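Local coordinates for protein ficolin-3 (PDB 2J5Z) that binds galactose and a calcium ion through its fibrinogen-like recognition domain, consistent with a lectin of innate immunity that recognises carbohydrates, at residues A[33-38]-A[90-95]; A[102-107]-A[215-220]. All blocks are in the same frame, centred on the assembly; numbering follows the deposited sequence.

Contact 1 (A[33-38]-A[90-95])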
# COMPACT_ATOMS: atom_id res chain seq x y z
N LEU A 33 14.05 -14.88 -9.52
CA LEU A 33 14.50 -16.10 -8.87
C LEU A 33 15.45 -16.89 -9.76
O LEU A 33 15.41 -16.77 -10.99
CB LEU A 33 13.31 -16.98 -8.50
CG LEU A 33 12.32 -16.38 -7.50
CD1 LEU A 33 11.12 -17.29 -7.37
CD2 LEU A 33 13.00 -16.21 -6.16
N PRO A 34 16.31 -17.71 -9.15
CA PRO A 34 17.29 -18.51 -9.90
C PRO A 34 16.66 -19.28 -11.06
O PRO A 34 17.28 -19.42 -12.11
CB PRO A 34 17.83 -19.47 -8.84
CG PRO A 34 17.69 -18.72 -7.55
CD PRO A 34 16.43 -17.91 -7.69
N GLU A 35 15.42 -19.74 -10.89
CA GLU A 35 14.76 -20.52 -11.95
C GLU A 35 14.17 -19.64 -13.06
O GLU A 35 13.58 -20.14 -14.01
CB GLU A 35 13.68 -21.46 -11.38
CG GLU A 35 12.34 -20.78 -11.07
CD GLU A 35 11.30 -21.75 -10.53
OE1 GLU A 35 11.66 -22.92 -10.24
OE2 GLU A 35 10.12 -21.34 -10.39
N GLY A 36 14.32 -18.32 -12.93
CA GLY A 36 13.85 -17.40 -13.96
C GLY A 36 12.39 -17.00 -13.82
O GLY A 36 11.72 -16.71 -14.82
N ARG A 37 11.90 -16.97 -12.59
CA ARG A 37 10.53 -16.58 -12.30
C ARG A 37 10.56 -15.30 -11.47
O ARG A 37 11.35 -15.18 -10.54
CB ARG A 37 9.83 -17.70 -11.54
CG ARG A 37 8.49 -17.34 -10.93
CD ARG A 37 7.80 -18.57 -10.32
NE ARG A 37 8.57 -19.25 -9.27
CZ ARG A 37 8.39 -19.05 -7.96
NH1 ARG A 37 7.49 -18.17 -7.54
NH2 ARG A 37 9.12 -19.72 -7.06
N ALA A 38 9.71 -14.34 -11.81
CA ALA A 38 9.66 -13.08 -11.07
C ALA A 38 8.80 -13.25 -9.83
O ALA A 38 7.74 -13.87 -9.88
CB ALA A 38 9.11 -11.96 -11.94
N LEU A 90 10.78 -19.46 -0.38
CA LEU A 90 11.87 -19.42 0.60
C LEU A 90 12.93 -20.48 0.32
O LEU A 90 14.14 -20.22 0.39
CB LEU A 90 11.33 -19.56 2.03
CG LEU A 90 10.60 -18.31 2.56
CD1 LEU A 90 9.79 -18.60 3.82
CD2 LEU A 90 11.58 -17.15 2.82
N HIS A 91 12.49 -21.70 -0.01
CA HIS A 91 13.47 -22.70 -0.42
C HIS A 91 14.29 -22.26 -1.64
O HIS A 91 15.52 -22.40 -1.67
CB HIS A 91 12.78 -24.03 -0.74
CG HIS A 91 13.71 -25.05 -1.30
ND1 HIS A 91 13.69 -25.46 -2.62
CD2 HIS A 91 14.75 -25.71 -0.73
CE1 HIS A 91 14.65 -26.34 -2.83
NE2 HIS A 91 15.31 -26.51 -1.69
N GLN A 92 13.61 -21.74 -2.66
CA GLN A 92 14.31 -21.31 -3.88
C GLN A 92 15.28 -20.15 -3.62
O GLN A 92 16.41 -20.15 -4.12
CB GLN A 92 13.31 -20.97 -4.99
CG GLN A 92 12.67 -22.25 -5.57
CD GLN A 92 11.64 -21.98 -6.63
OE1 GLN A 92 11.65 -20.93 -7.27
NE2 GLN A 92 10.75 -22.94 -6.84
N LEU A 93 14.85 -19.20 -2.80
CA LEU A 93 15.70 -18.05 -2.47
C LEU A 93 16.93 -18.47 -1.69
O LEU A 93 18.03 -17.97 -1.94
CB LEU A 93 14.93 -17.01 -1.65
CG LEU A 93 13.92 -16.12 -2.37
CD1 LEU A 93 12.96 -15.55 -1.35
CD2 LEU A 93 14.63 -15.00 -3.16
N THR A 94 16.74 -19.39 -0.75
CA THR A 94 17.79 -19.68 0.23
C THR A 94 18.69 -20.86 -0.14
O THR A 94 19.59 -21.22 0.63
CB THR A 94 17.23 -19.85 1.66
OG1 THR A 94 16.37 -20.99 1.71
CG2 THR A 94 16.46 -18.59 2.08
N LEU A 95 18.47 -21.42 -1.33
CA LEU A 95 19.31 -22.48 -1.89
C LEU A 95 20.77 -22.04 -1.93
O LEU A 95 21.66 -22.74 -1.46
CB LEU A 95 18.84 -22.86 -3.30
CG LEU A 95 18.05 -24.17 -3.50
CD1 LEU A 95 16.94 -24.06 -4.56
CD2 LEU A 95 18.99 -25.30 -3.83
O HOH W 1 8.44 -22.88 -8.85
O HOH W 2 14.21 -20.26 -8.21
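Q92 holds CG anti to its carbonyl carbon (chi1 -73°) and runs extended beyond it, so its amide leaves helix 87-94 and reaches the 33-38 loop. R37, with CG anti to its backbone N (chi1 168°), bends at chi3 (59°) and swings its guanidinium back to meet that amide. E35 takes the crowded position between backbone N and carbonyl carbon and then extends, laying its carboxylate beside both. R37 NH2 gives a hydrogen bond of 2.8 Å to Q92 OE1, which lies near the guanidinium plane; the donor sits above the amide carbonyl plane, and the two planes are almost perpendicular. The same guanidinium closes a salt bridge between two residues of the loop, R37 NE to E35 OE2 at 2.8 Å, fairly straight and in its plane. One water donates to E35 OE2 and accepts from Q92 NE2; another accepts from E35 N and donates to Q92 OE1, so this oxygen is gripped by R37 and a water. L33 CD1 covers one face of the guanidinium, offset toward its rim, while L33 CD2 packs on L93 CD2 at 3.6 Å, the apolar side of the contact. A type I turn from L33 to G36 shapes the loop. N89 of the helix also bonds R37 NH1, while E88, one turn before Q92 in the same helix, takes Q92 NE2 and positions the amide. In the fibrinogen-like globular domain the contact ties the connection between strands 28-32 and 38-44 to helix 87-94, whose L93 also packs on L31 and on L53 of strand 52-58.

Contact 2 (A[102-107]-A[215-220])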
# COMPACT_ATOMS: atom_id res chain seq x y z
N ARG A 102 16.66 -11.94 10.65
CA ARG A 102 16.27 -11.04 11.72
C ARG A 102 14.78 -11.19 12.01
O ARG A 102 13.95 -11.19 11.08
CB ARG A 102 16.58 -9.59 11.33
CG ARG A 102 16.02 -8.55 12.27
CD ARG A 102 16.52 -7.18 11.87
NE ARG A 102 15.82 -6.11 12.57
CZ ARG A 102 16.34 -5.40 13.56
NH1 ARG A 102 17.58 -5.61 13.96
NH2 ARG A 102 15.61 -4.44 14.14
N VAL A 103 14.45 -11.36 13.29
CA VAL A 103 13.06 -11.41 13.75
C VAL A 103 12.77 -10.14 14.56
O VAL A 103 13.54 -9.79 15.46
CB VAL A 103 12.82 -12.66 14.62
CG1 VAL A 103 11.45 -12.62 15.28
CG2 VAL A 103 12.97 -13.95 13.77
N GLU A 104 11.69 -9.44 14.22
CA GLU A 104 11.26 -8.26 14.97
C GLU A 104 9.92 -8.47 15.67
O GLU A 104 8.97 -8.98 15.08
CB GLU A 104 11.12 -7.05 14.05
CG GLU A 104 12.38 -6.62 13.37
CD GLU A 104 12.17 -5.33 12.60
OE1 GLU A 104 10.99 -4.94 12.45
OE2 GLU A 104 13.16 -4.72 12.15
N LEU A 105 9.85 -8.06 16.93
CA LEU A 105 8.67 -8.28 17.74
C LEU A 105 8.24 -6.97 18.39
O LEU A 105 9.09 -6.19 18.79
CB LEU A 105 8.97 -9.32 18.83
CG LEU A 105 9.54 -10.67 18.36
CD1 LEU A 105 10.05 -11.48 19.55
CD2 LEU A 105 8.50 -11.46 17.58
N GLU A 106 6.94 -6.73 18.47
CA GLU A 106 6.46 -5.53 19.15
C GLU A 106 5.28 -5.87 20.04
O GLU A 106 4.31 -6.46 19.58
CB GLU A 106 6.07 -4.45 18.14
CG GLU A 106 5.71 -3.12 18.80
CD GLU A 106 5.32 -2.06 17.80
OE1 GLU A 106 6.09 -1.83 16.84
OE2 GLU A 106 4.24 -1.46 17.98
N ASP A 107 5.38 -5.53 21.32
CA ASP A 107 4.30 -5.81 22.25
C ASP A 107 3.27 -4.68 22.22
O ASP A 107 3.41 -3.72 21.45
CB ASP A 107 4.82 -6.08 23.68
CG ASP A 107 5.49 -4.86 24.32
OD1 ASP A 107 5.25 -3.71 23.88
OD2 ASP A 107 6.27 -5.05 25.29
N ARG A 215 2.80 -6.92 16.81
CA ARG A 215 3.39 -6.87 15.47
C ARG A 215 4.64 -7.74 15.41
O ARG A 215 5.47 -7.71 16.32
CB ARG A 215 3.78 -5.44 15.10
CG ARG A 215 2.63 -4.43 15.15
CD ARG A 215 3.13 -3.01 14.91
NE ARG A 215 3.79 -2.89 13.61
CZ ARG A 215 3.19 -2.44 12.51
NH1 ARG A 215 1.92 -2.05 12.54
NH2 ARG A 215 3.87 -2.37 11.38
N VAL A 216 4.78 -8.49 14.33
CA VAL A 216 5.97 -9.33 14.14
C VAL A 216 6.44 -9.19 12.70
O VAL A 216 5.61 -9.03 11.81
CB VAL A 216 5.62 -10.82 14.39
CG1 VAL A 216 6.82 -11.71 14.09
CG2 VAL A 216 5.12 -11.03 15.83
N ARG A 217 7.74 -9.25 12.46
CA ARG A 217 8.24 -9.42 11.09
C ARG A 217 9.37 -10.43 11.10
O ARG A 217 10.10 -10.50 12.08
CB ARG A 217 8.77 -8.11 10.49
CG ARG A 217 7.76 -6.97 10.41
CD ARG A 217 8.26 -5.88 9.47
NE ARG A 217 9.50 -5.25 9.91
CZ ARG A 217 10.17 -4.38 9.16
NH1 ARG A 217 9.70 -4.07 7.96
NH2 ARG A 217 11.28 -3.81 9.59
N MET A 218 9.50 -11.20 10.02
CA MET A 218 10.68 -12.06 9.84
C MET A 218 11.34 -11.68 8.53
O MET A 218 10.66 -11.56 7.50
CB MET A 218 10.29 -13.54 9.83
CG MET A 218 9.42 -13.99 11.01
SD MET A 218 8.91 -15.73 10.93
CE MET A 218 10.44 -16.58 11.33
N MET A 219 12.66 -11.51 8.53
CA MET A 219 13.31 -10.92 7.37
C MET A 219 14.71 -11.49 7.15
O MET A 219 15.36 -11.93 8.09
CB MET A 219 13.35 -9.40 7.52
CG MET A 219 13.85 -8.91 8.88
SD MET A 219 13.12 -7.34 9.46
CE MET A 219 13.78 -6.24 8.25
N LEU A 220 15.14 -11.48 5.89
CA LEU A 220 16.43 -12.05 5.48
C LEU A 220 17.32 -11.05 4.76
O LEU A 220 16.84 -10.22 3.97
CB LEU A 220 16.19 -13.21 4.49
CG LEU A 220 15.31 -14.35 4.95
CD1 LEU A 220 15.11 -15.32 3.79
CD2 LEU A 220 15.91 -15.05 6.17
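Backbone hydrogen bonds come first: the C-terminal strand 215-220 pairs antiparallel with strand 101-106 in the large sheet of the fibrinogen-like domain. R102 with M219, E104 with R217 and E106 with R215 are hydrogen-bonded pairs, each joined by two N-H to O bonds; the straightest, E104 N to R217 O, measures 2.9 Å. V103 with M218 and L105 with V216 are the non-hydrogen-bonded pairs between them. CA-H to O contacts supplement the bonds, the shortest from V216 CA to E104 O.

Charged groups dominate the face bearing R102, E104 and R217. E104, extended beyond CG, is gripped by two arginines. R217 comes alongside, pointing the same way, and presents its NE and NH2 edge. R217 NE meets E104 OE1 at 3.0 Å from above the carboxylate plane. R217 NH2 reaches the same E104 OE1 at 3.1 Å, also from above, and makes a weaker bond to E104 OE2. R102, extended from CG to NE, turns its own edge to E104 OE2, with R102 NE at 3.0 Å on the anti lone pair. R102 NH2 joins E104 OE2 at 3.2 Å from above the carboxylate plane. E48 forms a salt bridge with R102 and D44 with R217, which probably balances the second positive charge. Farther along, the aliphatic part of R215 lies beside E106, R215 CD 3.6 Å from E106 OE2, without a salt bridge. M219 SD lies beside the E104 carboxylate.

Apolar packing on this face puts M219 CG 3.7 Å from R102 CB. On the opposite face L105 CD2 touches V216 CG2 at 3.8 Å.

With two arginines bound to it, E104 would be expected to stay ionised, its charge shared within an ion network that spans the two strands.

Both segments of contact 1 precede those of contact 2 in sequence, and strand 101-106 is the next element after helix 87-94. The centres of the two contacts are about 23 Å apart, with the middle of the chain between them, yet they touch: T94 CG2 packs on L220 CD1 at 3.9 Å, and L90 CD2 reaches the same L220 CD1 at 4.1 Å. Helix 87-94, against which the 33-38 loop packs, thus also rests on L220 at the end of strand 215-220. Contact 2 is buried in the sheet; its L105 side chain lies about 14 Å from the bound galactose, so it does not line that pocket.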